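MsStt7d protein (Micromonas, PDB 4IX3) is a homolog of the Stt7 state transition kinase whose catalytic domain, the part in this chain, binds magnesium and ADP and probably phosphorylates proteins. Local coordinates at residues 87-92 / 103-107; 255-259 / 271-275; 77-81 / 155-159; 310-314 / 332-338; 200-206 / 228-233. All blocks are in the same frame, centred on the assembly; numbering follows the deposited sequence.

The five contacts span the two lobes of the kinase fold. Along the chain, interaction 3 opens first and encloses interaction 1; interactions 5, 2 and 4 then follow in series. Interaction 1 pairs two strands of the N-terminal lobe, about 46 Å from interaction 4 between centres. Interaction 3 ties the loop after helix 59-76 to helix 141-161 and so joins the lobes. Interactions 2 and 4 are buried among the helices of the C-terminal lobe, centres about 17 Å apart, and build its core where M257 packs on G311, L314 and F337. Interaction 5, on the surface, joins two runs of chain between strand 193-194 and helix 236-243, the first in the activation segment; its centre is about 30 Å from that of interaction 2.

Interaction 1 of 5, residues 87-92 / 103-107; sequences CIELGA and LTEGL
L90 and G106 form the hydrogen-bonded pair of a short antiparallel ladder that joins strand 84-90 to strand 106-112. L90 N reaches G106 O at 3.0 Å and G106 N meets L90 O at 2.7 Å, both bonds nearly straight. One residue on, E89 and L107 make the non-hydrogen-bonded pair. The close packing rests on this ladder and on the face of L107, whose CG is anti to the backbone N (chi1 179°), which carries CD1 to C87 CB at 4.0 Å, beside E89 CB. The carboxylate of E89 is engaged elsewhere, in a salt bridge to R11. On the other face L90 crosses L103 at about a right angle, its CD2 touching the backbone carbonyl at L103 O (3.7 Å), and I88 adds its CG2 branch to the side of L103.

The turn end is looser and wetter. E105 lays its CB and CG along G91 O, and a bend at chi2 (-84°) turns its carboxylate to a water that bridges OE2 (2.7 Å) to L90 O. The E105 side chain also comes within about 4 Å of a magnesium ion and packs on A269 of the second subunit. L107 and C87 face helix 59-76, through L63, E64 and M67, while I88 and L103 lie on the other side of the N-lobe sheet, against I21 of strand 21-23.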
# COMPACT_ATOMS: atom_id res chain seq x y z
N CYS B 87 -2.21 -14.29 -17.00
CA CYS B 87 -2.58 -14.50 -15.62
C CYS B 87 -2.45 -15.96 -15.23
O CYS B 87 -2.38 -16.82 -16.11
CB CYS B 87 -4.00 -13.99 -15.36
SG CYS B 87 -5.29 -15.03 -16.06
N ILE B 88 -2.49 -16.23 -13.92
CA ILE B 88 -2.59 -17.60 -13.39
C ILE B 88 -3.40 -17.51 -12.13
O ILE B 88 -2.98 -16.83 -11.19
CB ILE B 88 -1.19 -18.22 -13.05
CG1 ILE B 88 -0.14 -17.83 -14.08
CG2 ILE B 88 -1.36 -19.75 -12.89
CD1 ILE B 88 0.70 -16.61 -13.72
N GLU B 89 -4.54 -18.17 -12.05
CA GLU B 89 -5.34 -18.18 -10.82
C GLU B 89 -5.26 -19.54 -10.15
O GLU B 89 -5.52 -20.50 -10.78
CB GLU B 89 -6.76 -17.77 -11.12
CG GLU B 89 -7.57 -17.47 -9.86
CD GLU B 89 -8.93 -16.89 -10.15
OE1 GLU B 89 -9.51 -17.16 -11.21
OE2 GLU B 89 -9.41 -16.14 -9.32
N LEU B 90 -4.88 -19.58 -8.88
CA LEU B 90 -4.74 -20.84 -8.17
C LEU B 90 -5.80 -20.98 -7.08
O LEU B 90 -6.10 -20.01 -6.37
CB LEU B 90 -3.34 -20.96 -7.55
CG LEU B 90 -2.27 -21.59 -8.43
CD1 LEU B 90 -1.21 -20.56 -8.81
CD2 LEU B 90 -1.63 -22.78 -7.73
N GLY B 91 -6.38 -22.17 -6.96
CA GLY B 91 -7.43 -22.39 -5.95
C GLY B 91 -6.80 -22.70 -4.61
O GLY B 91 -5.60 -22.56 -4.38
N ALA B 92 -7.67 -23.12 -3.69
CA ALA B 92 -7.24 -23.36 -2.30
C ALA B 92 -6.37 -24.64 -2.16
O ALA B 92 -5.23 -24.58 -1.69
CB ALA B 92 -8.46 -23.43 -1.37
N LEU B 103 3.13 -20.78 -6.25
CA LEU B 103 2.11 -19.72 -6.23
C LEU B 103 1.00 -20.00 -5.24
O LEU B 103 0.44 -21.11 -5.21
CB LEU B 103 1.50 -19.52 -7.63
CG LEU B 103 2.50 -19.05 -8.68
CD1 LEU B 103 1.78 -19.12 -10.02
CD2 LEU B 103 3.06 -17.66 -8.38
N THR B 104 0.60 -18.99 -4.47
CA THR B 104 -0.46 -19.14 -3.46
C THR B 104 -1.86 -18.96 -4.05
O THR B 104 -2.04 -18.39 -5.16
CB THR B 104 -0.24 -18.12 -2.33
OG1 THR B 104 -0.10 -16.83 -2.94
CG2 THR B 104 1.03 -18.42 -1.55
N GLU B 105 -2.87 -19.43 -3.32
CA GLU B 105 -4.27 -19.26 -3.75
C GLU B 105 -4.56 -17.81 -4.18
O GLU B 105 -4.24 -16.85 -3.44
CB GLU B 105 -5.15 -19.69 -2.54
CG GLU B 105 -6.65 -19.58 -2.81
CD GLU B 105 -7.28 -18.20 -2.58
OE1 GLU B 105 -6.90 -17.57 -1.55
OE2 GLU B 105 -8.16 -17.76 -3.38
N GLY B 106 -5.26 -17.64 -5.30
CA GLY B 106 -5.73 -16.35 -5.80
C GLY B 106 -5.15 -16.04 -7.18
O GLY B 106 -4.46 -16.83 -7.79
N LEU B 107 -5.44 -14.85 -7.64
CA LEU B 107 -5.09 -14.40 -8.99
C LEU B 107 -3.66 -13.85 -8.99
O LEU B 107 -3.29 -13.01 -8.14
CB LEU B 107 -6.08 -13.31 -9.42
CG LEU B 107 -5.80 -12.75 -10.83
CD1 LEU B 107 -6.05 -13.81 -11.88
CD2 LEU B 107 -6.76 -11.55 -11.05
O HOH W 1 -8.83 -18.79 -5.81

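Interaction 2 of 5, residues 255-259 / 271-275; sequences CVMLQ and LERFL
L258 and F274 make the one aromatic contact between these helical segments. The methyl CD2 of L258 sits over a face of the F274 ring, 4.2 Å from its centroid and 25° off the normal, a CH-pi arrangement. Its twin methyl CD1 approaches CE1 at 3.5 Å; both methyls lie on the same side of the ring, CD2 over the face and CD1 out toward CE1, as the side chains cross at about a right angle.

The rest is aliphatic and thiol packing without a hydrogen bond across the pair. L258 CD1 also reaches L271 CD1 at 4.2 Å and, more distantly, L275 CD2. C255 points its SG at L275 CD1, 4.1 Å away. L271 carries CG anti to the backbone N (chi1 179°), which swings both methyls across the gap: CD1 to L258, CD2 to Q259. The extended chain of Q259 crosses L271 at about a right angle, CG standing 4.2 Å from L271 CD2. With an alanine in place of Q259, the chain beyond CB is gone and a gap would probably open beside L271 CD2 and P171.

The short axes stay 11.3 Å apart at 116°, wide enough that side chains alone bridge them. This is plain core packing of the kinase C-lobe. Helix 246-261 turns its other side, V256 and M257, to M149 of helix 141-161; M257 and L258 also meet C315 of helix 302-318. Beyond F274, helix 268-280 is backed by helix 285-291 through F288.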
# COMPACT_ATOMS: atom_id res chain seq x y z
N CYS B 255 9.03 15.76 -14.56
CA CYS B 255 9.82 15.38 -13.41
C CYS B 255 10.92 14.42 -13.72
O CYS B 255 12.03 14.56 -13.23
CB CYS B 255 8.91 14.80 -12.31
SG CYS B 255 7.71 15.95 -11.57
N VAL B 256 10.60 13.38 -14.54
CA VAL B 256 11.65 12.44 -14.95
C VAL B 256 12.76 13.25 -15.66
O VAL B 256 13.93 12.99 -15.41
CB VAL B 256 11.07 11.39 -15.93
CG1 VAL B 256 12.17 10.53 -16.56
CG2 VAL B 256 10.07 10.49 -15.18
N MET B 257 12.39 14.12 -16.58
CA MET B 257 13.38 14.89 -17.31
C MET B 257 14.29 15.72 -16.39
O MET B 257 15.52 15.73 -16.58
CB MET B 257 12.69 15.83 -18.26
CG MET B 257 13.70 16.67 -19.06
SD MET B 257 12.98 17.32 -20.55
CE MET B 257 14.34 18.38 -21.11
N LEU B 258 13.69 16.40 -15.39
CA LEU B 258 14.51 17.15 -14.43
C LEU B 258 15.54 16.25 -13.78
O LEU B 258 16.69 16.64 -13.58
CB LEU B 258 13.64 17.77 -13.35
CG LEU B 258 12.77 18.96 -13.83
CD1 LEU B 258 11.62 19.26 -12.89
CD2 LEU B 258 13.63 20.22 -14.03
N GLN B 259 15.12 15.06 -13.32
CA GLN B 259 16.05 14.19 -12.64
C GLN B 259 17.14 13.64 -13.55
O GLN B 259 18.27 13.49 -13.13
CB GLN B 259 15.27 13.09 -11.94
CG GLN B 259 14.29 13.63 -10.91
CD GLN B 259 13.88 12.62 -9.87
OE1 GLN B 259 14.19 12.77 -8.66
NE2 GLN B 259 13.09 11.69 -10.30
N LEU B 271 14.66 17.00 -5.92
CA LEU B 271 13.49 17.31 -6.76
C LEU B 271 12.45 18.07 -5.97
O LEU B 271 11.83 19.01 -6.48
CB LEU B 271 12.91 15.99 -7.32
CG LEU B 271 11.67 16.15 -8.19
CD1 LEU B 271 12.02 16.93 -9.43
CD2 LEU B 271 11.07 14.78 -8.53
N GLU B 272 12.24 17.65 -4.71
CA GLU B 272 11.28 18.36 -3.85
C GLU B 272 11.65 19.84 -3.67
O GLU B 272 10.78 20.71 -3.81
CB GLU B 272 11.17 17.68 -2.47
CG GLU B 272 10.14 18.32 -1.55
CD GLU B 272 9.98 17.60 -0.21
OE1 GLU B 272 10.88 16.81 0.15
OE2 GLU B 272 8.98 17.87 0.48
N ARG B 273 12.93 20.13 -3.45
CA ARG B 273 13.37 21.53 -3.28
C ARG B 273 13.11 22.30 -4.58
O ARG B 273 12.59 23.43 -4.58
CB ARG B 273 14.86 21.62 -2.96
CG ARG B 273 15.33 23.07 -2.85
CD ARG B 273 16.50 23.19 -1.93
NE ARG B 273 17.75 22.81 -2.57
CZ ARG B 273 18.66 23.65 -3.04
NH1 ARG B 273 18.43 24.96 -3.10
NH2 ARG B 273 19.80 23.16 -3.49
N PHE B 274 13.52 21.72 -5.72
CA PHE B 274 13.28 22.38 -6.99
C PHE B 274 11.81 22.67 -7.21
O PHE B 274 11.44 23.79 -7.58
CB PHE B 274 13.83 21.56 -8.18
CG PHE B 274 13.47 22.15 -9.52
CD1 PHE B 274 12.24 21.86 -10.11
CD2 PHE B 274 14.25 23.14 -10.08
CE1 PHE B 274 11.87 22.41 -11.32
CE2 PHE B 274 13.88 23.70 -11.30
CZ PHE B 274 12.66 23.41 -11.87
N LEU B 275 10.94 21.68 -7.00
CA LEU B 275 9.52 21.89 -7.32
C LEU B 275 8.88 22.93 -6.40
O LEU B 275 7.96 23.64 -6.83
CB LEU B 275 8.74 20.57 -7.27
CG LEU B 275 9.08 19.65 -8.46
CD1 LEU B 275 8.39 18.31 -8.24
CD2 LEU B 275 8.68 20.25 -9.80

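Interaction 3 of 5, residues 77-81 / 155-159; sequences AKGTC and SLARL
S155 meets T80 first along the helix, its CB 3.7 Å from T80 CG2. Its hydroxyl donates to a water at 2.6 Å, and that water in turn donates to T80 O, so the backbone of the loop is also linked to the helix through solvent.

One turn later comes R158, whose chain bends at chi3 (66°) to lay the guanidinium along the loop. NH2 gives K78 O a bond of 2.8 Å, near the guanidinium plane and at 145° at the hydrogen; NH1 adds a weak one to the same oxygen. T80 CG2 covers a face of the guanidinium, 3.5 Å from NH1. The loop residues A77 to T80 form a type II beta turn directly after helix 59-76, the helix C to strand 4 loop of protein kinases, which characteristically docks this side of the N-lobe onto helix 141-161 of the C-lobe. Inside the turn, T80 OG1 donates to A77 O at 2.8 Å. A valine in its place would lack that hydroxyl and probably leave A77 O with just the weak bond from T80 N within the turn, which would then be less firmly closed.

L159 completes the contact: its CD2 lies 3.7 Å from T80 OG1 and near A77 CB, and CD1 approaches C81 SG at 4.2 Å. V73 of helix 59-76 and L186 of strand 183-186 also pack on L159.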
# COMPACT_ATOMS: atom_id res chain seq x y z
N ALA B 77 -0.34 -1.37 -27.74
CA ALA B 77 0.89 -0.60 -27.55
C ALA B 77 2.04 -1.48 -27.11
O ALA B 77 2.61 -1.30 -26.03
CB ALA B 77 0.66 0.52 -26.55
N LYS B 78 2.39 -2.45 -27.95
CA LYS B 78 3.50 -3.39 -27.67
C LYS B 78 4.83 -2.64 -27.58
O LYS B 78 5.07 -1.75 -28.41
CB LYS B 78 3.61 -4.45 -28.76
CG LYS B 78 2.53 -5.52 -28.65
CD LYS B 78 2.91 -6.70 -29.53
CE LYS B 78 2.01 -7.90 -29.25
NZ LYS B 78 0.62 -7.53 -29.62
N GLY B 79 5.66 -3.01 -26.61
CA GLY B 79 6.98 -2.43 -26.41
C GLY B 79 6.99 -1.18 -25.57
O GLY B 79 8.10 -0.77 -25.18
N THR B 80 5.82 -0.60 -25.25
CA THR B 80 5.81 0.56 -24.34
C THR B 80 6.12 0.14 -22.91
O THR B 80 6.76 0.92 -22.18
CB THR B 80 4.51 1.34 -24.39
OG1 THR B 80 3.41 0.51 -24.02
CG2 THR B 80 4.28 1.96 -25.78
N CYS B 81 5.59 -1.02 -22.51
CA CYS B 81 5.66 -1.48 -21.13
C CYS B 81 6.27 -2.87 -21.04
O CYS B 81 6.37 -3.56 -22.09
CB CYS B 81 4.25 -1.51 -20.58
SG CYS B 81 3.38 0.07 -20.54
N SER B 155 6.52 6.47 -25.97
CA SER B 155 5.68 5.42 -25.37
C SER B 155 4.42 5.99 -24.74
O SER B 155 3.32 5.44 -24.91
CB SER B 155 6.46 4.62 -24.37
OG SER B 155 7.41 3.81 -25.02
N LEU B 156 4.56 7.09 -23.98
CA LEU B 156 3.37 7.76 -23.44
C LEU B 156 2.40 8.20 -24.53
O LEU B 156 1.19 8.06 -24.40
CB LEU B 156 3.76 8.91 -22.50
CG LEU B 156 4.44 8.46 -21.21
CD1 LEU B 156 5.00 9.65 -20.46
CD2 LEU B 156 3.42 7.70 -20.35
N ALA B 157 2.94 8.73 -25.65
CA ALA B 157 2.09 9.12 -26.75
C ALA B 157 1.32 7.91 -27.30
O ALA B 157 0.13 8.01 -27.59
CB ALA B 157 2.90 9.78 -27.85
N ARG B 158 2.00 6.76 -27.43
CA ARG B 158 1.29 5.57 -27.92
C ARG B 158 0.26 5.06 -26.90
O ARG B 158 -0.86 4.66 -27.28
CB ARG B 158 2.32 4.47 -28.18
CG ARG B 158 3.14 4.74 -29.44
CD ARG B 158 4.28 3.71 -29.63
NE ARG B 158 3.68 2.41 -29.88
CZ ARG B 158 4.25 1.24 -29.59
NH1 ARG B 158 5.43 1.19 -28.97
NH2 ARG B 158 3.62 0.12 -29.92
N LEU B 159 0.55 5.13 -25.59
CA LEU B 159 -0.47 4.79 -24.58
C LEU B 159 -1.67 5.71 -24.66
O LEU B 159 -2.84 5.29 -24.72
CB LEU B 159 0.15 4.80 -23.18
CG LEU B 159 1.11 3.63 -22.95
CD1 LEU B 159 1.97 3.81 -21.71
CD2 LEU B 159 0.42 2.27 -22.84
O HOH W 2 8.60 2.98 -22.81

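Interaction 4 of 5, residues 310-314 / 332-338; sequences AGWDL and ALSHAFF
The imidazole of H335 has L314 on one face, with CB 3.8 Å from the ring centroid and only 5° off the normal, a CH-pi contact. At the ring's edge stands the D313 carboxylate, nearly coplanar with the imidazole, though the modelled approach there is doubtful. H335 NE2 gives a weak hydrogen bond of 3.2 Å, bent to 126°, to A310 O, an acceptor that already serves L314 N within the helix.

F337 and F338 pack on L314. This leucine has CG anti to the backbone N (chi1 176°), which brings its CD2 methyl against both rings, 3.8 Å from F337 CD2 and 3.7 Å from F338 CE2. F338 in turn takes F337 CD2 over one face and A332 O at its edge. F337 CD1 comes to 3.5 Å of G311 CA; any CB at G311 would sit tight against this ring, so the close approach depends on the missing side chain. A310 CB and L314 CD1 add contacts to F337 CB and A332 CB.

Thus the turn after helix 329-332 packs along one side of helix 302-318 in the C-lobe. Helix 141-161 lies beyond, F337 resting on L142 and T145 and F338 on M149, while M257 of helix 246-261 closes the core against L314 and F337.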
# COMPACT_ATOMS: atom_id res chain seq x y z
N ALA B 310 17.13 24.82 -24.60
CA ALA B 310 16.07 23.97 -25.13
C ALA B 310 15.47 23.08 -24.04
O ALA B 310 14.25 22.87 -24.00
CB ALA B 310 16.63 23.12 -26.28
N GLY B 311 16.31 22.51 -23.19
CA GLY B 311 15.81 21.60 -22.16
C GLY B 311 14.93 22.33 -21.15
O GLY B 311 13.89 21.81 -20.72
N TRP B 312 15.35 23.52 -20.72
CA TRP B 312 14.45 24.33 -19.89
C TRP B 312 13.12 24.53 -20.57
O TRP B 312 12.06 24.51 -19.90
CB TRP B 312 15.04 25.70 -19.58
CG TRP B 312 16.16 25.67 -18.59
CD1 TRP B 312 17.47 26.04 -18.79
CD2 TRP B 312 16.03 25.37 -17.16
NE1 TRP B 312 18.16 26.02 -17.60
CE2 TRP B 312 17.36 25.57 -16.59
CE3 TRP B 312 14.99 24.94 -16.35
CZ2 TRP B 312 17.62 25.36 -15.24
CZ3 TRP B 312 15.26 24.75 -14.99
CH2 TRP B 312 16.54 24.95 -14.44
N ASP B 313 13.12 24.86 -21.87
CA ASP B 313 11.88 25.13 -22.54
C ASP B 313 11.00 23.88 -22.55
O ASP B 313 9.80 23.99 -22.38
CB ASP B 313 12.10 25.62 -23.99
CG ASP B 313 10.80 26.16 -24.57
OD1 ASP B 313 10.18 25.47 -25.41
OD2 ASP B 313 10.34 27.26 -24.15
N LEU B 314 11.59 22.71 -22.80
CA LEU B 314 10.77 21.48 -22.86
C LEU B 314 10.20 21.15 -21.48
O LEU B 314 9.03 20.76 -21.34
CB LEU B 314 11.60 20.30 -23.39
CG LEU B 314 10.87 18.96 -23.41
CD1 LEU B 314 9.53 19.00 -24.14
CD2 LEU B 314 11.79 17.86 -23.96
N ALA B 332 5.35 17.14 -27.36
CA ALA B 332 6.64 17.29 -26.74
C ALA B 332 7.72 16.53 -27.56
O ALA B 332 8.88 16.98 -27.58
CB ALA B 332 6.57 16.79 -25.29
N LEU B 333 7.37 15.45 -28.24
CA LEU B 333 8.36 14.74 -29.04
C LEU B 333 9.01 15.55 -30.16
O LEU B 333 10.12 15.21 -30.58
CB LEU B 333 7.71 13.55 -29.73
CG LEU B 333 7.81 12.22 -29.04
CD1 LEU B 333 7.21 11.22 -30.00
CD2 LEU B 333 9.23 11.82 -28.68
N SER B 334 8.31 16.57 -30.65
CA SER B 334 8.79 17.38 -31.79
C SER B 334 9.69 18.53 -31.33
O SER B 334 10.11 19.38 -32.11
CB SER B 334 7.62 17.91 -32.63
OG SER B 334 6.80 18.75 -31.84
N HIS B 335 9.85 18.65 -30.02
CA HIS B 335 10.58 19.78 -29.47
C HIS B 335 12.01 19.87 -29.96
O HIS B 335 12.68 18.85 -30.19
CB HIS B 335 10.52 19.73 -27.94
CG HIS B 335 10.99 21.00 -27.30
ND1 HIS B 335 10.15 21.99 -26.86
CD2 HIS B 335 12.28 21.43 -27.10
CE1 HIS B 335 10.92 22.98 -26.33
NE2 HIS B 335 12.21 22.62 -26.48
N ALA B 336 12.50 21.10 -30.12
CA ALA B 336 13.91 21.34 -30.45
C ALA B 336 14.91 20.58 -29.60
O ALA B 336 16.02 20.28 -30.05
CB ALA B 336 14.23 22.84 -30.35
N PHE B 337 14.57 20.29 -28.34
CA PHE B 337 15.46 19.52 -27.50
C PHE B 337 15.94 18.20 -28.14
O PHE B 337 17.05 17.73 -27.88
CB PHE B 337 14.75 19.26 -26.15
CG PHE B 337 15.61 18.52 -25.16
CD1 PHE B 337 16.63 19.19 -24.49
CD2 PHE B 337 15.37 17.18 -24.88
CE1 PHE B 337 17.47 18.53 -23.61
CE2 PHE B 337 16.15 16.52 -23.94
CZ PHE B 337 17.20 17.19 -23.29
N PHE B 338 15.11 17.62 -28.99
CA PHE B 338 15.39 16.33 -29.63
C PHE B 338 16.06 16.46 -30.98
O PHE B 338 16.37 15.42 -31.59
CB PHE B 338 14.11 15.49 -29.74
CG PHE B 338 13.52 15.17 -28.39
CD1 PHE B 338 14.20 14.33 -27.51
CD2 PHE B 338 12.30 15.75 -28.00
CE1 PHE B 338 13.71 14.09 -26.23
CE2 PHE B 338 11.77 15.48 -26.73
CZ PHE B 338 12.48 14.66 -25.87

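Interaction 5 of 5, residues 200-206 / 228-233; sequences ETLNYYP and SPRPTK
Y204 and P231 cross obliquely at the middle of this contact, P231 CB lying 3.6 Å from Y204 CD2 at a slant to the ring. P231 is also the neighbour of P206, with P206 CD standing 4.0 Å from P231 CD. The two prolines make an apolar patch, and P206 also rests its CG on the carbonyl of S228, 3.6 Å from S228 O.

R230 bends at chi2 (-83°) and folds back over this patch. Its guanidinium takes P206 CD over one face, offset toward the rim, with the two side chains at about a right angle, and its edge turns to Y204 O, where NH1 stands 3.1 Å away. Y205 holds CG between its backbone N and carbonyl carbon (chi1 46°), which leaves CB next to the guanidinium while the ring leads off toward R167 and P210.

At the other end the chains are joined more loosely and by polar groups. K233 curls its terminal ammonium toward E200 for a weak salt bridge, NZ to OE2 3.4 Å, and a water links T201 OG1 to P231 O, to which it donates at 2.7 Å.

No backbone hydrogen bond pairs the two runs, so side chains, their contacts with carbonyl oxygens and the water carry the contact. Residues 200-206 belong to the activation segment, which in kinases follows the magnesium-binding aspartate, here D188; the arrangement is that of an activation segment folded against the chain leading to helix 236-243.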
# COMPACT_ATOMS: atom_id res chain seq x y z
N GLU B 200 -15.27 -0.07 -22.47
CA GLU B 200 -15.68 0.65 -21.26
C GLU B 200 -14.46 1.27 -20.63
O GLU B 200 -13.36 0.70 -20.67
CB GLU B 200 -16.32 -0.29 -20.24
CG GLU B 200 -17.57 -1.00 -20.77
CD GLU B 200 -18.39 -1.62 -19.67
OE1 GLU B 200 -17.92 -1.64 -18.51
OE2 GLU B 200 -19.51 -2.10 -19.98
N THR B 201 -14.66 2.45 -20.04
CA THR B 201 -13.55 3.05 -19.28
C THR B 201 -13.21 2.19 -18.06
O THR B 201 -14.08 1.46 -17.53
CB THR B 201 -13.83 4.51 -18.84
OG1 THR B 201 -14.86 4.50 -17.85
CG2 THR B 201 -14.24 5.39 -20.04
N LEU B 202 -11.96 2.25 -17.60
CA LEU B 202 -11.46 1.43 -16.49
C LEU B 202 -10.68 2.33 -15.54
O LEU B 202 -9.88 3.14 -16.00
CB LEU B 202 -10.55 0.28 -16.97
CG LEU B 202 -11.15 -0.67 -18.01
CD1 LEU B 202 -10.02 -1.53 -18.55
CD2 LEU B 202 -12.28 -1.52 -17.46
N ASN B 203 -10.97 2.26 -14.25
CA ASN B 203 -10.20 2.98 -13.23
C ASN B 203 -10.15 4.51 -13.46
O ASN B 203 -9.11 5.17 -13.21
CB ASN B 203 -8.81 2.34 -13.10
CG ASN B 203 -8.13 2.64 -11.78
OD1 ASN B 203 -8.79 2.73 -10.75
ND2 ASN B 203 -6.81 2.77 -11.79
N TYR B 204 -11.26 5.04 -13.95
CA TYR B 204 -11.34 6.42 -14.43
C TYR B 204 -12.57 7.07 -13.81
O TYR B 204 -13.68 6.63 -14.05
CB TYR B 204 -11.50 6.34 -15.94
CG TYR B 204 -11.41 7.65 -16.70
CD1 TYR B 204 -10.41 8.58 -16.39
CD2 TYR B 204 -12.30 7.95 -17.70
CE1 TYR B 204 -10.28 9.75 -17.13
CE2 TYR B 204 -12.20 9.13 -18.45
CZ TYR B 204 -11.17 10.01 -18.18
OH TYR B 204 -10.99 11.17 -18.94
N TYR B 205 -12.36 8.07 -12.96
CA TYR B 205 -13.43 8.60 -12.10
C TYR B 205 -13.08 10.04 -11.75
O TYR B 205 -11.89 10.38 -11.83
CB TYR B 205 -13.57 7.72 -10.83
CG TYR B 205 -12.24 7.37 -10.18
CD1 TYR B 205 -11.60 8.29 -9.34
CD2 TYR B 205 -11.58 6.17 -10.46
CE1 TYR B 205 -10.38 7.98 -8.76
CE2 TYR B 205 -10.35 5.87 -9.91
CZ TYR B 205 -9.75 6.78 -9.05
OH TYR B 205 -8.52 6.53 -8.47
N PRO B 206 -14.08 10.89 -11.41
CA PRO B 206 -13.72 12.26 -11.03
C PRO B 206 -13.10 12.24 -9.65
O PRO B 206 -13.47 11.40 -8.80
CB PRO B 206 -15.06 13.01 -10.99
CG PRO B 206 -16.07 12.10 -11.59
CD PRO B 206 -15.53 10.70 -11.47
N SER B 228 -16.16 17.41 -12.52
CA SER B 228 -16.40 16.73 -13.80
C SER B 228 -17.56 15.74 -13.69
O SER B 228 -17.72 15.10 -12.64
CB SER B 228 -15.12 16.02 -14.26
OG SER B 228 -15.29 15.14 -15.37
N PRO B 229 -18.39 15.63 -14.74
CA PRO B 229 -19.25 14.46 -14.84
C PRO B 229 -18.46 13.15 -14.67
O PRO B 229 -17.26 13.07 -14.98
CB PRO B 229 -19.80 14.51 -16.27
CG PRO B 229 -19.64 15.92 -16.71
CD PRO B 229 -18.46 16.48 -15.95
N ARG B 230 -19.17 12.14 -14.20
CA ARG B 230 -18.71 10.76 -14.22
C ARG B 230 -18.51 10.36 -15.67
O ARG B 230 -19.32 10.74 -16.52
CB ARG B 230 -19.80 9.87 -13.63
CG ARG B 230 -19.47 9.32 -12.26
CD ARG B 230 -18.60 8.09 -12.43
NE ARG B 230 -18.07 7.56 -11.18
CZ ARG B 230 -16.94 6.86 -11.10
NH1 ARG B 230 -16.21 6.65 -12.20
NH2 ARG B 230 -16.54 6.40 -9.92
N PRO B 231 -17.43 9.61 -15.97
CA PRO B 231 -17.23 9.24 -17.36
C PRO B 231 -18.19 8.14 -17.80
O PRO B 231 -18.40 7.15 -17.09
CB PRO B 231 -15.80 8.71 -17.40
CG PRO B 231 -15.45 8.38 -15.99
CD PRO B 231 -16.28 9.27 -15.11
N THR B 232 -18.82 8.37 -18.94
CA THR B 232 -19.68 7.39 -19.57
C THR B 232 -19.25 7.28 -21.03
O THR B 232 -18.41 8.06 -21.50
CB THR B 232 -21.15 7.85 -19.53
OG1 THR B 232 -21.30 9.04 -20.31
CG2 THR B 232 -21.58 8.13 -18.09
N LYS B 233 -19.84 6.32 -21.73
CA LYS B 233 -19.55 6.07 -23.14
C LYS B 233 -19.84 7.30 -24.00
O LYS B 233 -19.14 7.55 -24.97
CB LYS B 233 -20.36 4.88 -23.66
CG LYS B 233 -19.94 3.52 -23.13
CD LYS B 233 -21.10 2.53 -23.12
CE LYS B 233 -20.66 1.09 -22.85
NZ LYS B 233 -20.07 0.88 -21.50
O HOH W 3 -17.72 4.82 -18.21